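Beta-galactoside-binding lectin (Gallus gallus, PDB 1QMJ) binds beta-galactosides such as lactose as a homodimeric galectin and may take part in the regulation of differentiation. Local coordinates at residues Cys15-Phe29 and Pro77-Ser89. Numbering follows the deposited sequence.
Sequences CVKVKGKILSDAKGF and PFQQGDKVEICIS. With BME (beta-mercaptoethanol), chain D; BME (beta-mercaptoethanol), chain C.
Cys15 SG approaches CB of Cys87 at 4.0 Å, and each cysteine is disulfide-linked to its own beta-mercaptoethanol, probably from the crystallisation liquor. Ser89 OG donates to the hydroxyl of the adduct on Cys15, while the hydroxyl of the Cys87 adduct donates to the backbone O of Glu85. From here strands 16-22 and 83-89 run antiparallel. Val16 and Ile88 form a hydrogen-bonded pair on the inner face. On the other face the extended Lys17 chain runs alongside the sulfur of Cys87, Lys17 CG to Cys87 SG 3.4 Å. Val18 and Ile86, again on the inner face, form the next hydrogen-bonded pair, and the Ile86 N to Val18 O bond of 2.7 Å is almost straight. Glu85, with CG anti to its N (chi1 -179°), reaches between Lys17 and Lys19, so that OE2 rests 3.4 Å from CD of each lysine; the Lys17 ammonium stays beyond salt-bridge range. Gly20 N bonds to Val84 O, but the return bond is weak. Lys21 bends so that NZ meets Gly81 O from above the carbonyl plane, a long 3.3 Å bond. Ile22 N donates to Asp82 O, and Ile22 CD1 lies 4.1 Å from Phe78 CD1, beside the type II turn Gln79-Asp82. Phe29 points the CZ edge of its ring at one face of Phe78, a T-shaped pair with planes at 88°. Phe29 CE2 also meets Ile86 CD1 at 3.8 Å. Phe124 stacks on Phe29 and also touches Val18, Ile22 and Val84. This antiparallel pairing of the middle strand of a five-stranded sheet with its neighbour, lysine-rich outside and packed inside through aromatic rings onto the opposing sheet, is characteristic of the galectin beta-sandwich.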
loop_
_atom_site.group_PDB
_atom_site.type_symbol
_atom_site.label_atom_id
_atom_site.label_comp_id
_atom_site.label_asym_id
_atom_site.label_seq_id
_atom_site.Cartn_x
_atom_site.Cartn_y
_atom_site.Cartn_z
ATOM N N CYS A 15 -3.293 -4.534 -13.143
ATOM C CA CYS A 15 -3.628 -3.118 -12.988
ATOM C C CYS A 15 -3.455 -2.672 -11.531
ATOM O O CYS A 15 -3.882 -3.361 -10.596
ATOM C CB CYS A 15 -5.087 -2.897 -13.413
ATOM S SG CYS A 15 -5.716 -1.185 -13.052
ATOM N N VAL A 16 -2.822 -1.522 -11.397
ATOM C CA VAL A 16 -2.574 -0.882 -10.096
ATOM C C VAL A 16 -3.361 0.418 -10.056
ATOM O O VAL A 16 -3.125 1.332 -10.853
ATOM C CB VAL A 16 -1.085 -0.575 -9.914
ATOM C CG1 VAL A 16 -0.797 0.240 -8.649
ATOM C CG2 VAL A 16 -0.218 -1.829 -9.802
ATOM N N LYS A 17 -4.287 0.481 -9.135
ATOM C CA LYS A 17 -5.141 1.659 -8.991
ATOM C C LYS A 17 -4.852 2.412 -7.703
ATOM O O LYS A 17 -4.887 1.840 -6.605
ATOM C CB LYS A 17 -6.609 1.254 -8.956
ATOM C CG LYS A 17 -7.081 0.557 -10.228
ATOM C CD LYS A 17 -8.581 0.274 -10.207
ATOM C CE LYS A 17 -9.145 -0.108 -11.573
ATOM N NZ LYS A 17 -10.589 0.142 -11.680
ATOM N N VAL A 18 -4.577 3.681 -7.884
ATOM C CA VAL A 18 -4.309 4.592 -6.779
ATOM C C VAL A 18 -5.420 5.630 -6.722
ATOM O O VAL A 18 -5.594 6.430 -7.650
ATOM C CB VAL A 18 -2.972 5.315 -6.970
ATOM C CG1 VAL A 18 -2.692 6.337 -5.861
ATOM C CG2 VAL A 18 -1.771 4.371 -6.976
ATOM N N LYS A 19 -6.149 5.584 -5.634
ATOM C CA LYS A 19 -7.254 6.513 -5.387
ATOM C C LYS A 19 -6.830 7.496 -4.310
ATOM O O LYS A 19 -6.166 7.128 -3.335
ATOM C CB LYS A 19 -8.497 5.758 -4.911
ATOM C CG LYS A 19 -8.862 4.566 -5.792
ATOM C CD LYS A 19 -10.133 3.853 -5.324
ATOM C CE LYS A 19 -11.410 4.644 -5.624
ATOM N NZ LYS A 19 -11.571 5.828 -4.767
ATOM N N GLY A 20 -7.215 8.735 -4.498
ATOM C CA GLY A 20 -6.875 9.790 -3.543
ATOM C C GLY A 20 -7.537 11.103 -3.925
ATOM O O GLY A 20 -8.408 11.152 -4.805
ATOM N N LYS A 21 -7.094 12.126 -3.239
ATOM C CA LYS A 21 -7.593 13.478 -3.435
ATOM C C LYS A 21 -6.436 14.460 -3.552
ATOM O O LYS A 21 -5.508 14.458 -2.730
ATOM C CB LYS A 21 -8.462 13.888 -2.240
ATOM C CG LYS A 21 -9.006 15.315 -2.354
ATOM C CD LYS A 21 -8.909 16.100 -1.044
ATOM C CE LYS A 21 -9.354 17.557 -1.187
ATOM N NZ LYS A 21 -10.755 17.692 -1.608
ATOM N N ILE A 22 -6.525 15.272 -4.582
ATOM C CA ILE A 22 -5.540 16.319 -4.838
ATOM C C ILE A 22 -5.868 17.477 -3.896
ATOM O O ILE A 22 -7.014 17.937 -3.838
ATOM C CB ILE A 22 -5.628 16.782 -6.302
ATOM C CG1 ILE A 22 -5.476 15.639 -7.314
ATOM C CG2 ILE A 22 -4.551 17.803 -6.672
ATOM C CD1 ILE A 22 -5.889 16.039 -8.734
ATOM N N LEU A 23 -4.864 17.926 -3.166
ATOM C CA LEU A 23 -5.035 19.035 -2.198
ATOM C C LEU A 23 -5.487 20.308 -2.932
ATOM O O LEU A 23 -5.112 20.547 -4.085
ATOM C CB LEU A 23 -3.725 19.311 -1.472
ATOM C CG LEU A 23 -3.224 18.112 -0.664
ATOM C CD1 LEU A 23 -2.150 18.490 0.353
ATOM C CD2 LEU A 23 -4.330 17.417 0.140
ATOM N N SER A 24 -6.285 21.087 -2.224
ATOM C CA SER A 24 -6.873 22.342 -2.743
ATOM C C SER A 24 -5.831 23.473 -2.905
ATOM O O SER A 24 -6.183 24.654 -3.035
ATOM C CB SER A 24 -7.957 22.841 -1.790
ATOM O OG SER A 24 -9.055 21.941 -1.798
ATOM N N ASP A 25 -4.572 23.099 -2.898
ATOM C CA ASP A 25 -3.457 24.064 -3.057
ATOM C C ASP A 25 -2.212 23.321 -3.511
ATOM O O ASP A 25 -1.080 23.717 -3.203
ATOM C CB ASP A 25 -3.168 24.763 -1.732
ATOM C CG ASP A 25 -3.248 23.820 -0.536
ATOM O OD1 ASP A 25 -4.398 23.426 -0.107
ATOM O OD2 ASP A 25 -2.167 23.419 0.041
ATOM N N ALA A 26 -2.480 22.267 -4.230
ATOM C CA ALA A 26 -1.454 21.379 -4.759
ATOM C C ALA A 26 -0.561 22.080 -5.782
ATOM O O ALA A 26 -1.047 22.719 -6.729
ATOM C CB ALA A 26 -2.110 20.184 -5.455
ATOM N N LYS A 27 0.728 21.928 -5.539
ATOM C CA LYS A 27 1.778 22.451 -6.416
ATOM C C LYS A 27 1.916 21.468 -7.561
ATOM O O LYS A 27 2.236 21.846 -8.696
ATOM C CB LYS A 27 3.114 22.511 -5.677
ATOM C CG LYS A 27 3.325 23.742 -4.807
ATOM C CD LYS A 27 4.746 23.767 -4.238
ATOM C CE LYS A 27 5.094 25.034 -3.471
ATOM N NZ LYS A 27 6.502 25.063 -3.045
ATOM N N GLY A 28 1.653 20.243 -7.152
ATOM C CA GLY A 28 1.694 19.054 -7.988
ATOM C C GLY A 28 1.968 17.845 -7.094
ATOM O O GLY A 28 2.226 17.982 -5.890
ATOM N N PHE A 29 1.896 16.696 -7.701
ATOM C CA PHE A 29 2.158 15.424 -7.026
ATOM C C PHE A 29 2.788 14.493 -8.040
ATOM O O PHE A 29 2.842 14.806 -9.238
ATOM C CB PHE A 29 0.862 14.818 -6.465
ATOM C CG PHE A 29 -0.150 14.427 -7.536
ATOM C CD1 PHE A 29 -1.019 15.391 -8.049
ATOM C CD2 PHE A 29 -0.207 13.106 -7.997
ATOM C CE1 PHE A 29 -1.950 15.035 -9.031
ATOM C CE2 PHE A 29 -1.138 12.750 -8.978
ATOM C CZ PHE A 29 -2.010 13.716 -9.496
ATOM N N PRO A 77 -5.942 16.773 -17.397
ATOM C CA PRO A 77 -7.278 16.528 -16.836
ATOM C C PRO A 77 -7.355 16.669 -15.319
ATOM O O PRO A 77 -8.228 16.004 -14.682
ATOM C CB PRO A 77 -7.555 15.080 -17.133
ATOM C CG PRO A 77 -6.323 14.503 -17.816
ATOM C CD PRO A 77 -5.288 15.577 -17.943
ATOM N N PHE A 78 -6.512 17.476 -14.702
ATOM C CA PHE A 78 -6.543 17.587 -13.216
ATOM C C PHE A 78 -6.820 19.013 -12.722
ATOM O O PHE A 78 -6.474 19.999 -13.378
ATOM C CB PHE A 78 -5.199 17.156 -12.614
ATOM C CG PHE A 78 -4.742 15.758 -13.057
ATOM C CD1 PHE A 78 -5.312 14.612 -12.482
ATOM C CD2 PHE A 78 -3.750 15.625 -14.038
ATOM C CE1 PHE A 78 -4.888 13.337 -12.889
ATOM C CE2 PHE A 78 -3.327 14.351 -14.443
ATOM C CZ PHE A 78 -3.896 13.208 -13.868
ATOM N N GLN A 79 -7.445 19.044 -11.554
ATOM C CA GLN A 79 -7.807 20.280 -10.844
ATOM C C GLN A 79 -7.619 20.046 -9.342
ATOM O O GLN A 79 -7.842 18.939 -8.837
ATOM C CB GLN A 79 -9.268 20.650 -11.132
ATOM C CG GLN A 79 -9.512 21.027 -12.595
ATOM C CD GLN A 79 -10.976 21.368 -12.895
ATOM O OE1 GLN A 79 -11.879 20.780 -12.302
ATOM N NE2 GLN A 79 -11.268 22.292 -13.792
ATOM N N GLN A 80 -7.207 21.094 -8.659
ATOM C CA GLN A 80 -6.968 21.041 -7.206
ATOM C C GLN A 80 -8.286 20.785 -6.458
ATOM O O GLN A 80 -9.328 21.370 -6.787
ATOM C CB GLN A 80 -6.381 22.366 -6.713
ATOM C CG GLN A 80 -5.004 22.679 -7.304
ATOM C CD GLN A 80 -4.600 24.142 -7.112
ATOM O OE1 GLN A 80 -3.437 24.427 -6.827
ATOM N NE2 GLN A 80 -5.500 25.096 -7.251
ATOM N N GLY A 81 -8.185 19.905 -5.466
ATOM C CA GLY A 81 -9.321 19.512 -4.601
ATOM C C GLY A 81 -10.143 18.406 -5.264
ATOM O O GLY A 81 -11.245 18.061 -4.810
ATOM N N ASP A 82 -9.578 17.881 -6.317
ATOM C CA ASP A 82 -10.208 16.829 -7.106
ATOM C C ASP A 82 -9.814 15.437 -6.608
ATOM O O ASP A 82 -8.632 15.159 -6.355
ATOM C CB ASP A 82 -9.775 16.952 -8.560
ATOM C CG ASP A 82 -10.735 17.792 -9.396
ATOM O OD1 ASP A 82 -11.557 18.600 -8.815
ATOM O OD2 ASP A 82 -10.724 17.692 -10.680
ATOM N N LYS A 83 -10.839 14.613 -6.486
ATOM C CA LYS A 83 -10.706 13.212 -6.063
ATOM C C LYS A 83 -10.625 12.358 -7.321
ATOM O O LYS A 83 -11.614 12.200 -8.051
ATOM C CB LYS A 83 -11.917 12.796 -5.228
ATOM C CG LYS A 83 -11.914 13.399 -3.823
ATOM C CD LYS A 83 -13.322 13.644 -3.277
ATOM C CE LYS A 83 -13.332 14.509 -2.015
ATOM N NZ LYS A 83 -14.674 14.991 -1.660
ATOM N N VAL A 84 -9.447 11.823 -7.553
ATOM C CA VAL A 84 -9.194 11.009 -8.744
ATOM C C VAL A 84 -8.598 9.644 -8.407
ATOM O O VAL A 84 -8.013 9.457 -7.323
ATOM C CB VAL A 84 -8.204 11.735 -9.662
ATOM C CG1 VAL A 84 -6.816 11.901 -9.035
ATOM C CG2 VAL A 84 -7.972 11.011 -10.987
ATOM N N GLU A 85 -8.797 8.768 -9.389
ATOM C CA GLU A 85 -8.313 7.380 -9.395
ATOM C C GLU A 85 -7.388 7.210 -10.599
ATOM O O GLU A 85 -7.791 7.436 -11.752
ATOM C CB GLU A 85 -9.480 6.386 -9.510
ATOM C CG GLU A 85 -9.009 4.921 -9.492
ATOM C CD GLU A 85 -10.156 3.906 -9.416
ATOM O OE1 GLU A 85 -11.194 4.044 -10.169
ATOM O OE2 GLU A 85 -10.084 2.909 -8.597
ATOM N N ILE A 86 -6.174 6.824 -10.303
ATOM C CA ILE A 86 -5.136 6.627 -11.318
ATOM C C ILE A 86 -4.850 5.131 -11.490
ATOM O O ILE A 86 -4.487 4.435 -10.536
ATOM C CB ILE A 86 -3.870 7.359 -10.872
ATOM C CG1 ILE A 86 -4.094 8.869 -10.711
ATOM C CG2 ILE A 86 -2.710 7.208 -11.855
ATOM C CD1 ILE A 86 -3.088 9.534 -9.770
ATOM N N CYS A 87 -5.025 4.675 -12.719
ATOM C CA CYS A 87 -4.806 3.264 -13.082
ATOM C C CYS A 87 -3.535 3.132 -13.918
ATOM O O CYS A 87 -3.361 3.822 -14.934
ATOM C CB CYS A 87 -5.995 2.743 -13.882
ATOM S SG CYS A 87 -7.561 2.693 -12.881
ATOM N N ILE A 88 -2.681 2.238 -13.457
ATOM C CA ILE A 88 -1.393 1.975 -14.095
ATOM C C ILE A 88 -1.230 0.496 -14.463
ATOM O O ILE A 88 -1.487 -0.399 -13.647
ATOM C CB ILE A 88 -0.262 2.358 -13.139
ATOM C CG1 ILE A 88 -0.232 3.856 -12.825
ATOM C CG2 ILE A 88 1.125 2.014 -13.684
ATOM C CD1 ILE A 88 0.622 4.197 -11.603
ATOM N N SER A 89 -0.804 0.316 -15.690
ATOM C CA SER A 89 -0.527 -0.997 -16.285
ATOM C C SER A 89 0.630 -0.811 -17.256
ATOM O O SER A 89 0.990 0.319 -17.610
ATOM C CB SER A 89 -1.766 -1.533 -17.018
ATOM O OG SER A 89 -2.203 -0.603 -17.995
HETATM C C1 BME D . -6.395 -1.327 -16.861
HETATM C C2 BME D . -6.636 -0.227 -15.807
HETATM O O1 BME D . -5.042 -1.301 -17.282
HETATM S S2 BME D . -5.221 -0.093 -14.674
HETATM C C1 BME C . -9.428 5.550 -14.572
HETATM C C2 BME C . -9.908 4.339 -13.770
HETATM O O1 BME C . -9.552 6.708 -13.778
HETATM S S2 BME C . -9.002 2.839 -14.238
#